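Local coordinates for protein UTP--glucose-1-phosphate uridylyltransferase YngB (PDB 7O2N) that catalyses the formation of UDP-glucose and diphosphate from UTP and glucose 1-phosphate, a step toward glycolipid formation and wall teichoic acid glucosylation in Bacillus subtilis, at residues Glu124-Leu129 with Ser211-Val216; Lys27-Ile32 with Arg62-His67; Ala7-Ala12 with Glu51-Ile56. All blocks are in the same frame, centred on the assembly; numbering follows the deposited sequence.

Contact 1: Glu124-Leu129 with Ser211-Val216; sequences EPFAVL and SSIFSV
Phe126 and Phe214 meet tip to tip, and their zeta carbons make the closest apolar touch of the contact, CZ of Phe126 to CZ of Phe214 at 3.5 Å. The two ring planes are almost parallel, 6° apart. The rings are slid so far along each other that they barely overlap, and their centroids are 5.1 Å apart. They lie in two separate layers and approach mainly at their zeta ends, so this is a strongly slid pair and not a full stack. CG of Phe126 sits between its own backbone N and carbonyl carbon (chi1 56°), and this sends the ring from strand 125-129 toward the start of helix 213-219. Ile213 closes in at the edge of the Phe126 ring, near its plane, with its CG2 3.7 Å from CZ of Phe126. The two side chains cross at about a right angle. Ile121 of helix 118-121 touches both phenylalanines, and Val237 of helix 230-240 packs on Ile213. This is the tightly packed, buried half.

The looser half lies at the start of both segments, where Glu124 and Ser211 are partly exposed. OG of Ser211 donates to the carbonyl O of Glu124 at 2.7 Å. The hydroxyl stands above the carbonyl plane, 49° out of it, and so does not lie on a lone pair. N of Ser211 adds a weak bond to the same O of Glu124 at 3.3 Å. The carboxylate of Glu124 turns elsewhere and forms a salt bridge with Lys6.

The contact packs the turn and helix after strand 206-210 against strand 125-129, its antiparallel neighbour in the sheet. The chemistry is divided: apolar contact inside, and at the partly exposed end one backbone carbonyl, held by the serine hydroxyl and only weakly by its N-H.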
loop_
_atom_site.group_PDB
_atom_site.type_symbol
_atom_site.label_atom_id
_atom_site.label_comp_id
_atom_site.label_asym_id
_atom_site.label_seq_id
_atom_site.Cartn_x
_atom_site.Cartn_y
_atom_site.Cartn_z
ATOM N N GLU A 124 1.057 -35.747 -5.080
ATOM C CA GLU A 124 1.522 -35.474 -3.733
ATOM C C GLU A 124 0.338 -34.971 -2.902
ATOM O O GLU A 124 -0.758 -34.713 -3.404
ATOM C CB GLU A 124 2.630 -34.421 -3.756
ATOM C CG GLU A 124 3.925 -34.839 -4.412
ATOM C CD GLU A 124 4.888 -33.672 -4.591
ATOM O OE1 GLU A 124 4.758 -32.933 -5.595
ATOM O OE2 GLU A 124 5.762 -33.483 -3.716
ATOM N N PRO A 125 0.496 -34.860 -1.571
ATOM C CA PRO A 125 -0.365 -33.966 -0.808
ATOM C C PRO A 125 0.164 -32.540 -0.997
ATOM O O PRO A 125 1.366 -32.309 -1.034
ATOM C CB PRO A 125 -0.154 -34.494 0.614
ATOM C CG PRO A 125 1.292 -34.982 0.621
ATOM C CD PRO A 125 1.481 -35.589 -0.749
ATOM N N PHE A 126 -0.742 -31.572 -1.117
ATOM C CA PHE A 126 -0.311 -30.187 -1.254
ATOM C C PHE A 126 -1.075 -29.287 -0.288
ATOM O O PHE A 126 -2.121 -29.677 0.224
ATOM C CB PHE A 126 -0.543 -29.684 -2.681
ATOM C CG PHE A 126 -1.967 -29.798 -3.185
ATOM C CD1 PHE A 126 -2.553 -31.041 -3.397
ATOM C CD2 PHE A 126 -2.706 -28.660 -3.495
ATOM C CE1 PHE A 126 -3.845 -31.134 -3.904
ATOM C CE2 PHE A 126 -4.001 -28.753 -3.990
ATOM C CZ PHE A 126 -4.567 -29.992 -4.198
ATOM N N ALA A 127 -0.549 -28.070 -0.093
ATOM C CA ALA A 127 -1.197 -27.022 0.681
ATOM C C ALA A 127 -1.869 -26.019 -0.253
ATOM O O ALA A 127 -1.310 -25.673 -1.294
ATOM C CB ALA A 127 -0.169 -26.327 1.537
ATOM N N VAL A 128 -3.062 -25.551 0.140
ATOM C CA VAL A 128 -3.623 -24.321 -0.408
ATOM C C VAL A 128 -3.634 -23.247 0.683
ATOM O O VAL A 128 -3.989 -23.532 1.829
ATOM C CB VAL A 128 -5.041 -24.556 -0.948
ATOM C CG1 VAL A 128 -5.701 -23.245 -1.340
ATOM C CG2 VAL A 128 -5.034 -25.555 -2.098
ATOM N N LEU A 129 -3.231 -22.023 0.322
ATOM C CA LEU A 129 -3.297 -20.877 1.221
ATOM C C LEU A 129 -3.966 -19.718 0.490
ATOM O O LEU A 129 -3.301 -19.055 -0.309
ATOM C CB LEU A 129 -1.892 -20.430 1.637
ATOM C CG LEU A 129 -0.909 -21.521 2.035
ATOM C CD1 LEU A 129 0.519 -21.007 1.917
ATOM C CD2 LEU A 129 -1.174 -21.992 3.453
ATOM N N SER A 211 -3.903 -35.535 -3.712
ATOM C CA SER A 211 -4.055 -35.651 -5.153
ATOM C C SER A 211 -5.479 -36.085 -5.495
ATOM O O SER A 211 -6.091 -35.528 -6.409
ATOM C CB SER A 211 -3.069 -36.637 -5.667
ATOM O OG SER A 211 -1.960 -36.732 -4.782
ATOM N N SER A 212 -5.995 -37.073 -4.741
ATOM C CA SER A 212 -7.362 -37.570 -4.851
ATOM C C SER A 212 -8.323 -36.425 -5.141
ATOM O O SER A 212 -9.191 -36.556 -5.993
ATOM C CB SER A 212 -7.784 -38.289 -3.602
ATOM O OG SER A 212 -6.673 -38.449 -2.724
ATOM N N ILE A 213 -8.128 -35.304 -4.434
ATOM C CA ILE A 213 -9.057 -34.185 -4.437
ATOM C C ILE A 213 -9.291 -33.678 -5.861
ATOM O O ILE A 213 -10.269 -32.973 -6.117
ATOM C CB ILE A 213 -8.592 -33.074 -3.470
ATOM C CG1 ILE A 213 -9.768 -32.299 -2.878
ATOM C CG2 ILE A 213 -7.565 -32.151 -4.094
ATOM C CD1 ILE A 213 -10.619 -33.130 -1.937
ATOM N N PHE A 214 -8.405 -34.064 -6.787
ATOM C CA PHE A 214 -8.504 -33.580 -8.156
ATOM C C PHE A 214 -9.702 -34.209 -8.860
ATOM O O PHE A 214 -10.565 -33.495 -9.370
ATOM C CB PHE A 214 -7.170 -33.712 -8.888
ATOM C CG PHE A 214 -6.196 -32.654 -8.449
ATOM C CD1 PHE A 214 -6.570 -31.312 -8.457
ATOM C CD2 PHE A 214 -4.925 -32.994 -8.008
ATOM C CE1 PHE A 214 -5.697 -30.321 -8.030
ATOM C CE2 PHE A 214 -4.055 -32.003 -7.578
ATOM C CZ PHE A 214 -4.440 -30.671 -7.588
ATOM N N SER A 215 -9.722 -35.550 -8.854
ATOM C CA SER A 215 -10.835 -36.350 -9.341
ATOM C C SER A 215 -12.132 -35.767 -8.790
ATOM O O SER A 215 -12.998 -35.291 -9.535
ATOM C CB SER A 215 -10.671 -37.776 -8.889
ATOM O OG SER A 215 -9.304 -38.042 -8.605
ATOM N N VAL A 216 -12.201 -35.787 -7.456
ATOM C CA VAL A 216 -13.300 -35.252 -6.673
ATOM C C VAL A 216 -13.765 -33.923 -7.271
ATOM O O VAL A 216 -14.956 -33.758 -7.554
ATOM C CB VAL A 216 -12.891 -35.107 -5.195
ATOM C CG1 VAL A 216 -14.074 -34.710 -4.330
ATOM C CG2 VAL A 216 -12.232 -36.368 -4.651
#

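Contact 2: Lys27-Ile32 with Arg62-His67; sequences KEMLPI and RSIEDH
Met29 reaches from the short 3-10 turn 27-29 to helix 62-67 and touches three of its residues in turn. Its CB points toward the helix. CG, anti to the carbonyl carbon (chi1 -72°), comes next and lies 3.4 Å from OG of Ser63. The chain then bends, and SD settles over Ile64, 3.9 Å from its CA and equally near its CG1. A second bend carries the methyl to His67, where CE of Met29 is 3.7 Å from ND1. The sulfur lies 5.1 Å from the centroid of the His67 ring, in an oblique sulfur-aromatic contact. An alanine in place of Met29 would probably open a gap between the turn and the helix, leaving Ile64 and the His67 ring without this apolar partner.

Glu28 adds a smaller touch, its CG 3.7 Å from CD1 of Ile64. Its carboxylate forms a salt bridge with Lys61, just before the helix. NE2 of His67 is hydrogen-bonded to Gln39 of helix 37-47.

NZ of Lys23 of the second subunit is hydrogen-bonded to the backbone O of His67. The contact lies at the interface of the homodimer. It joins the helix after strand 52-57 to the long loop that follows the first strand of this GT-A, Rossmann-like fold, the loop that also carries the family's glycine-rich signature.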
loop_
_atom_site.group_PDB
_atom_site.type_symbol
_atom_site.label_atom_id
_atom_site.label_comp_id
_atom_site.label_asym_id
_atom_site.label_seq_id
_atom_site.Cartn_x
_atom_site.Cartn_y
_atom_site.Cartn_z
ATOM N N LYS A 27 -4.303 -6.471 -5.403
ATOM C CA LYS A 27 -4.687 -6.545 -4.007
ATOM C C LYS A 27 -3.536 -7.123 -3.192
ATOM O O LYS A 27 -3.239 -6.600 -2.122
ATOM C CB LYS A 27 -5.975 -7.375 -3.944
ATOM C CG LYS A 27 -6.445 -7.818 -2.568
ATOM C CD LYS A 27 -6.509 -9.331 -2.392
ATOM C CE LYS A 27 -7.645 -9.964 -3.169
ATOM N NZ LYS A 27 -8.191 -11.142 -2.452
ATOM N N GLU A 28 -2.859 -8.153 -3.731
ATOM C CA GLU A 28 -1.937 -8.938 -2.928
ATOM C C GLU A 28 -0.600 -8.228 -2.742
ATOM O O GLU A 28 0.223 -8.664 -1.924
ATOM C CB GLU A 28 -1.822 -10.401 -3.364
ATOM C CG GLU A 28 -2.181 -10.646 -4.814
ATOM C CD GLU A 28 -3.654 -10.757 -5.210
ATOM O OE1 GLU A 28 -4.270 -11.821 -4.957
ATOM O OE2 GLU A 28 -4.179 -9.792 -5.791
ATOM N N MET A 29 -0.410 -7.117 -3.465
ATOM C CA MET A 29 0.815 -6.339 -3.339
ATOM C C MET A 29 0.624 -5.191 -2.359
ATOM O O MET A 29 1.570 -4.497 -2.053
ATOM C CB MET A 29 1.273 -5.761 -4.683
ATOM C CG MET A 29 1.840 -6.775 -5.649
ATOM S SD MET A 29 3.182 -7.759 -4.922
ATOM C CE MET A 29 4.520 -6.576 -5.001
ATOM N N LEU A 30 -0.597 -4.968 -1.881
ATOM C CA LEU A 30 -0.813 -3.907 -0.909
ATOM C C LEU A 30 0.062 -4.159 0.311
ATOM O O LEU A 30 0.223 -5.280 0.812
ATOM C CB LEU A 30 -2.292 -3.801 -0.526
ATOM C CG LEU A 30 -3.213 -3.306 -1.641
ATOM C CD1 LEU A 30 -4.667 -3.515 -1.255
ATOM C CD2 LEU A 30 -2.966 -1.830 -1.908
ATOM N N PRO A 31 0.715 -3.091 0.791
ATOM C CA PRO A 31 1.688 -3.234 1.864
ATOM C C PRO A 31 0.904 -3.516 3.143
ATOM O O PRO A 31 -0.156 -2.939 3.347
ATOM C CB PRO A 31 2.397 -1.871 1.850
ATOM C CG PRO A 31 1.353 -0.902 1.321
ATOM C CD PRO A 31 0.561 -1.711 0.313
ATOM N N ILE A 32 1.423 -4.425 3.978
ATOM C CA ILE A 32 0.823 -4.594 5.280
ATOM C C ILE A 32 1.622 -3.851 6.332
ATOM O O ILE A 32 1.082 -2.923 6.934
ATOM C CB ILE A 32 0.483 -6.043 5.629
ATOM C CG1 ILE A 32 -0.854 -6.411 4.981
ATOM C CG2 ILE A 32 0.437 -6.223 7.141
ATOM C CD1 ILE A 32 -1.896 -5.309 5.028
ATOM N N ARG A 62 1.850 -8.572 -12.917
ATOM C CA ARG A 62 3.275 -8.762 -13.133
ATOM C C ARG A 62 4.025 -8.446 -11.843
ATOM O O ARG A 62 4.975 -9.140 -11.500
ATOM C CB ARG A 62 3.809 -7.930 -14.307
ATOM N N SER A 63 3.574 -7.429 -11.101
ATOM C CA SER A 63 4.311 -7.003 -9.924
ATOM C C SER A 63 4.546 -8.129 -8.909
ATOM O O SER A 63 5.569 -8.117 -8.216
ATOM C CB SER A 63 3.728 -5.769 -9.308
ATOM O OG SER A 63 2.390 -5.954 -8.885
ATOM N N ILE A 64 3.631 -9.103 -8.815
ATOM C CA ILE A 64 3.838 -10.213 -7.894
ATOM C C ILE A 64 5.081 -10.997 -8.325
ATOM O O ILE A 64 5.932 -11.312 -7.501
ATOM C CB ILE A 64 2.599 -11.126 -7.800
ATOM C CG1 ILE A 64 1.392 -10.435 -7.164
ATOM C CG2 ILE A 64 2.899 -12.451 -7.113
ATOM C CD1 ILE A 64 0.083 -10.972 -7.713
ATOM N N GLU A 65 5.175 -11.299 -9.628
ATOM C CA GLU A 65 6.239 -12.116 -10.196
ATOM C C GLU A 65 7.583 -11.394 -10.069
ATOM O O GLU A 65 8.623 -12.014 -9.824
ATOM C CB GLU A 65 5.922 -12.462 -11.660
ATOM C CG GLU A 65 4.486 -12.922 -11.882
ATOM C CD GLU A 65 4.045 -13.090 -13.326
ATOM O OE1 GLU A 65 4.913 -13.441 -14.150
ATOM O OE2 GLU A 65 2.832 -12.883 -13.620
ATOM N N ASP A 66 7.542 -10.077 -10.262
ATOM C CA ASP A 66 8.707 -9.232 -10.193
ATOM C C ASP A 66 9.204 -9.176 -8.752
ATOM O O ASP A 66 10.401 -9.233 -8.517
ATOM C CB ASP A 66 8.377 -7.848 -10.743
ATOM C CG ASP A 66 8.602 -7.716 -12.242
ATOM O OD1 ASP A 66 9.471 -8.470 -12.821
ATOM O OD2 ASP A 66 7.949 -6.832 -12.834
ATOM N N HIS A 67 8.277 -9.069 -7.799
ATOM C CA HIS A 67 8.625 -8.928 -6.395
ATOM C C HIS A 67 9.550 -10.058 -5.959
ATOM O O HIS A 67 10.481 -9.819 -5.202
ATOM C CB HIS A 67 7.374 -8.857 -5.513
ATOM C CG HIS A 67 7.663 -8.484 -4.097
ATOM N ND1 HIS A 67 7.881 -7.158 -3.697
ATOM C CD2 HIS A 67 7.769 -9.248 -2.988
ATOM C CE1 HIS A 67 8.138 -7.138 -2.399
ATOM N NE2 HIS A 67 8.084 -8.406 -1.947
#

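Contact 3: Ala7-Ala12 with Glu51-Ile56; sequences AVIPAA and EDILII
With CG1 anti to the carbonyl carbon (chi1 -47°), Ile9 sends CD1 along an extended chain to CG2 of Ile53, the branch anti to that residue's backbone N. CD1 of Ile9 comes to 3.5 Å from CG2 of Ile53. Farther along, CB of Ala11 lies 3.8 Å from CG2 of Ile55. Val8 and Ile56 form the matching apolar pair on the other face, CG1 of Val8 being 4.0 Å from CD1 of Ile56.

The backbones run parallel, with an angle of 18° between the two strand directions. Five hydrogen bonds join them. Ala7 N donates to Asp52 O, Leu54 N to Ala7 O, Ile9 N to Leu54 O, Ile56 N to Ile9 O, and Ala11 N to Ile56 O. Each of the residues Ala7 and Ile9 uses both its N and its O on this neighbour, as regular parallel pairing requires. CA-H...O contacts lie between these bonds, such as CA of Ile53 to O of Ala7 at 3.3 Å.

Helix 37-47 covers the face that carries Ile9 and Ile53, with Ile41 and Val42 against Ile9. It belongs to the connection between the two strands, so the unit is a beta-alpha-beta crossover. Phe120 of helix 118-121 touches Leu54 on the other face. Strand 125-129 pairs with 6-11 on one side, and strand 98-103 with 52-57 on the other, so both strands lie inside the sheet.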
loop_
_atom_site.group_PDB
_atom_site.type_symbol
_atom_site.label_atom_id
_atom_site.label_comp_id
_atom_site.label_asym_id
_atom_site.label_seq_id
_atom_site.Cartn_x
_atom_site.Cartn_y
_atom_site.Cartn_z
ATOM N N ALA A 7 2.629 -26.000 -2.440
ATOM C CA ALA A 7 1.542 -25.129 -2.019
ATOM C C ALA A 7 0.983 -24.345 -3.210
ATOM O O ALA A 7 1.690 -24.044 -4.175
ATOM C CB ALA A 7 2.077 -24.201 -0.967
ATOM N N VAL A 8 -0.298 -23.982 -3.119
ATOM C CA VAL A 8 -0.976 -23.247 -4.180
ATOM C C VAL A 8 -1.602 -21.976 -3.618
ATOM O O VAL A 8 -2.515 -22.064 -2.791
ATOM C CB VAL A 8 -2.089 -24.098 -4.800
ATOM C CG1 VAL A 8 -2.741 -23.336 -5.931
ATOM C CG2 VAL A 8 -1.594 -25.448 -5.273
ATOM N N ILE A 9 -1.143 -20.809 -4.091
ATOM C CA ILE A 9 -1.755 -19.550 -3.674
ATOM C C ILE A 9 -2.615 -19.026 -4.822
ATOM O O ILE A 9 -2.062 -18.618 -5.842
ATOM C CB ILE A 9 -0.678 -18.513 -3.306
ATOM C CG1 ILE A 9 0.397 -19.095 -2.394
ATOM C CG2 ILE A 9 -1.295 -17.263 -2.718
ATOM C CD1 ILE A 9 1.582 -18.172 -2.211
ATOM N N PRO A 10 -3.967 -18.976 -4.711
ATOM C CA PRO A 10 -4.787 -18.419 -5.783
ATOM C C PRO A 10 -4.681 -16.904 -5.603
ATOM O O PRO A 10 -4.711 -16.420 -4.480
ATOM C CB PRO A 10 -6.197 -18.976 -5.530
ATOM C CG PRO A 10 -6.045 -19.854 -4.301
ATOM C CD PRO A 10 -4.789 -19.401 -3.574
ATOM N N ALA A 11 -4.477 -16.180 -6.703
ATOM C CA ALA A 11 -4.305 -14.740 -6.635
ATOM C C ALA A 11 -4.851 -14.081 -7.899
ATOM O O ALA A 11 -4.156 -13.268 -8.499
ATOM C CB ALA A 11 -2.849 -14.402 -6.466
ATOM N N ALA A 12 -6.097 -14.389 -8.277
ATOM C CA ALA A 12 -6.594 -13.831 -9.516
ATOM C C ALA A 12 -7.593 -12.704 -9.258
ATOM O O ALA A 12 -7.982 -12.017 -10.206
ATOM C CB ALA A 12 -7.172 -14.919 -10.369
ATOM N N GLU A 51 8.685 -25.843 -0.366
ATOM C CA GLU A 51 9.800 -25.498 -1.238
ATOM C C GLU A 51 9.294 -24.956 -2.584
ATOM O O GLU A 51 10.017 -24.222 -3.242
ATOM C CB GLU A 51 10.811 -26.647 -1.294
ATOM C CG GLU A 51 10.172 -28.022 -1.109
ATOM C CD GLU A 51 11.079 -29.245 -1.055
ATOM O OE1 GLU A 51 12.240 -29.112 -0.598
ATOM O OE2 GLU A 51 10.609 -30.347 -1.449
ATOM N N ASP A 52 8.042 -25.270 -2.966
ATOM C CA ASP A 52 7.542 -24.943 -4.295
ATOM C C ASP A 52 6.098 -24.445 -4.231
ATOM O O ASP A 52 5.206 -25.149 -3.768
ATOM C CB ASP A 52 7.645 -26.140 -5.245
ATOM C CG ASP A 52 9.042 -26.735 -5.406
ATOM O OD1 ASP A 52 9.978 -25.986 -5.825
ATOM O OD2 ASP A 52 9.182 -27.960 -5.142
ATOM N N ILE A 53 5.885 -23.233 -4.747
ATOM C CA ILE A 53 4.598 -22.559 -4.730
ATOM C C ILE A 53 4.159 -22.288 -6.173
ATOM O O ILE A 53 4.944 -21.841 -7.025
ATOM C CB ILE A 53 4.722 -21.253 -3.928
ATOM C CG1 ILE A 53 5.105 -21.514 -2.468
ATOM C CG2 ILE A 53 3.460 -20.418 -4.047
ATOM C CD1 ILE A 53 5.460 -20.273 -1.663
ATOM N N LEU A 54 2.882 -22.575 -6.441
ATOM C CA LEU A 54 2.274 -22.157 -7.690
ATOM C C LEU A 54 1.270 -21.054 -7.382
ATOM O O LEU A 54 0.350 -21.231 -6.588
ATOM C CB LEU A 54 1.560 -23.347 -8.327
ATOM C CG LEU A 54 0.772 -23.025 -9.599
ATOM C CD1 LEU A 54 1.646 -22.379 -10.676
ATOM C CD2 LEU A 54 0.141 -24.282 -10.163
ATOM N N ILE A 55 1.466 -19.900 -8.008
ATOM C CA ILE A 55 0.504 -18.825 -7.890
ATOM C C ILE A 55 -0.362 -18.864 -9.138
ATOM O O ILE A 55 0.153 -18.860 -10.255
ATOM C CB ILE A 55 1.223 -17.473 -7.747
ATOM C CG1 ILE A 55 2.139 -17.456 -6.523
ATOM C CG2 ILE A 55 0.214 -16.334 -7.744
ATOM C CD1 ILE A 55 2.938 -16.203 -6.398
ATOM N N ILE A 56 -1.676 -18.972 -8.929
ATOM C CA ILE A 56 -2.628 -18.860 -10.017
ATOM C C ILE A 56 -2.896 -17.365 -10.109
ATOM O O ILE A 56 -3.549 -16.781 -9.244
ATOM C CB ILE A 56 -3.923 -19.653 -9.741
ATOM C CG1 ILE A 56 -3.736 -21.027 -9.072
ATOM C CG2 ILE A 56 -4.813 -19.703 -10.968
ATOM C CD1 ILE A 56 -2.682 -21.945 -9.640
#

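All three contacts belong to one nucleotidyltransferase domain. Contacts 1 and 3 share its mixed sheet, since strands 125-129 and 6-11 are neighbours in it, and their centres are about 13 Å apart. The centres of contacts 2 and 3 are also about 13 Å apart. Strand 52-57 leads on to helix 62-67, so segments of contacts 2 and 3 alternate along the chain: 7-12, 27-32, 51-56, 62-67. Contact 1 comes later, and its centre is about 26 Å from that of contact 2. The sheet core of contact 3 is thus joined to contact 1 through strand 125-129, and to the subunit interface through direct touches of Glu28 and Ile64.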